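Local atomic coordinates of surface presentation of antigens protein SpaS (PDB entry 3C01), a protein that takes part in a secretory pathway for surface presentation of the determinants that Salmonella needs to enter mammalian cells. Residues L72-L75 against V76-E79. Sequence-based numbering, arbitrary orientation.
Sequences LRLL and VWLE
Leu72 to Leu75 accept four successive i to i+4 backbone hydrogen bonds from Val76 to Glu79, two adjoining turns of the long helix 65-84 in the C-terminal cytoplasmic part of this exporter protein. The first bond, Val76 N to Leu72 O at 2.9 Å, is the straightest (169° at the hydrogen) and meets the carbonyl nearly head-on. In the other three bonds the donor is tilted from the carbonyl plane, and the last, Glu79 N to Leu75 O, lengthens to 3.1 Å.

Side-chain contact between the turns is slight and lies mainly between Leu74 and Trp77, three residues apart. With CG anti to the backbone N (chi1 180°) the indole is carried outward from the helix, and the second torsion (chi2 82°) turns it so that CE3 of its six-membered ring comes beside one methyl of the leucine. Leu74 CD2 approaches Trp77 CE3 to 4.0 Å, and the two side chains cross at a slant. On another flank, Val76 turns CG2 back to 3.6 Å from Leu72 O, beside the carbonyl that its own amide grips.

Leu75 and Leu78 are buried: Leu75 packs on Phe10 and Pro18, Leu78 on Pro42, and both also meet side chains of another protein chain, so the helix is joined here to the loops that carry these residues. The side chain of Trp77 lies about 5 Å from a bound cysteine, whose pocket is lined by Val43, Ile44 and Val45. With four peptide N-H groups and four carbonyls paired internally, the two turns cohere chiefly through their backbone, and the lone leucine-indole touch adds only a modest apolar contribution.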
loop_
_atom_site.group_PDB
_atom_site.type_symbol
_atom_site.label_atom_id
_atom_site.label_comp_id
_atom_site.label_asym_id
_atom_site.label_seq_id
_atom_site.Cartn_x
_atom_site.Cartn_y
_atom_site.Cartn_z
ATOM N N LEU B 72 -0.693 -10.885 2.322
ATOM C CA LEU B 72 0.526 -11.699 2.280
ATOM C C LEU B 72 0.782 -12.289 0.883
ATOM O O LEU B 72 1.909 -12.218 0.374
ATOM C CB LEU B 72 0.491 -12.790 3.350
ATOM C CG LEU B 72 1.367 -12.536 4.598
ATOM C CD1 LEU B 72 1.520 -11.042 4.954
ATOM C CD2 LEU B 72 0.947 -13.387 5.823
ATOM N N ARG B 73 -0.245 -12.825 0.233
ATOM C CA ARG B 73 -0.068 -13.285 -1.149
ATOM C C ARG B 73 0.442 -12.147 -2.070
ATOM O O ARG B 73 1.357 -12.357 -2.864
ATOM C CB ARG B 73 -1.344 -13.931 -1.700
ATOM C CG ARG B 73 -1.440 -15.456 -1.447
ATOM C CD ARG B 73 -2.737 -16.080 -2.018
ATOM N NE ARG B 73 -3.847 -16.139 -1.034
ATOM C CZ ARG B 73 -4.992 -15.441 -1.092
ATOM N NH1 ARG B 73 -5.246 -14.600 -2.089
ATOM N NH2 ARG B 73 -5.907 -15.581 -0.140
ATOM N N LEU B 74 -0.095 -10.938 -1.931
ATOM C CA LEU B 74 0.363 -9.795 -2.749
ATOM C C LEU B 74 1.848 -9.502 -2.484
ATOM O O LEU B 74 2.622 -9.227 -3.414
ATOM C CB LEU B 74 -0.429 -8.527 -2.427
ATOM C CG LEU B 74 -0.995 -7.776 -3.630
ATOM C CD1 LEU B 74 -1.508 -6.358 -3.236
ATOM C CD2 LEU B 74 0.000 -7.713 -4.790
ATOM N N LEU B 75 2.227 -9.569 -1.204
ATOM C CA LEU B 75 3.595 -9.254 -0.778
ATOM C C LEU B 75 4.603 -10.296 -1.296
ATOM O O LEU B 75 5.681 -9.940 -1.778
ATOM C CB LEU B 75 3.657 -9.182 0.750
ATOM C CG LEU B 75 3.503 -7.861 1.543
ATOM C CD1 LEU B 75 3.308 -6.694 0.655
ATOM C CD2 LEU B 75 2.429 -7.948 2.714
ATOM N N VAL B 76 4.248 -11.577 -1.206
ATOM C CA VAL B 76 5.106 -12.627 -1.739
ATOM C C VAL B 76 5.196 -12.451 -3.247
ATOM O O VAL B 76 6.273 -12.537 -3.841
ATOM C CB VAL B 76 4.602 -14.073 -1.371
ATOM C CG1 VAL B 76 5.261 -15.138 -2.248
ATOM C CG2 VAL B 76 4.849 -14.351 0.101
ATOM N N TRP B 77 4.066 -12.182 -3.870
ATOM C CA TRP B 77 4.060 -12.018 -5.295
ATOM C C TRP B 77 5.005 -10.883 -5.710
ATOM O O TRP B 77 5.801 -11.027 -6.608
ATOM C CB TRP B 77 2.640 -11.757 -5.770
ATOM C CG TRP B 77 2.587 -11.573 -7.213
ATOM C CD1 TRP B 77 2.560 -12.559 -8.182
ATOM C CD2 TRP B 77 2.616 -10.333 -7.906
ATOM N NE1 TRP B 77 2.535 -11.986 -9.421
ATOM C CE2 TRP B 77 2.576 -10.626 -9.288
ATOM C CE3 TRP B 77 2.646 -9.004 -7.500
ATOM C CZ2 TRP B 77 2.551 -9.632 -10.256
ATOM C CZ3 TRP B 77 2.655 -8.002 -8.476
ATOM C CH2 TRP B 77 2.593 -8.321 -9.829
ATOM N N LEU B 78 4.925 -9.756 -5.024
ATOM C CA LEU B 78 5.774 -8.616 -5.350
ATOM C C LEU B 78 7.251 -8.930 -5.178
ATOM O O LEU B 78 8.078 -8.496 -5.975
ATOM C CB LEU B 78 5.400 -7.401 -4.506
ATOM C CG LEU B 78 6.133 -6.122 -4.913
ATOM C CD1 LEU B 78 5.861 -5.765 -6.389
ATOM C CD2 LEU B 78 5.802 -4.983 -3.988
ATOM N N GLU B 79 7.575 -9.724 -4.170
ATOM C CA GLU B 79 8.960 -10.069 -3.906
ATOM C C GLU B 79 9.524 -10.980 -5.010
ATOM O O GLU B 79 10.617 -10.718 -5.544
ATOM C CB GLU B 79 9.076 -10.722 -2.540
ATOM C CG GLU B 79 10.365 -10.444 -1.862
ATOM C CD GLU B 79 10.328 -10.916 -0.457
ATOM O OE1 GLU B 79 9.808 -10.180 0.414
ATOM O OE2 GLU B 79 10.801 -12.043 -0.212
#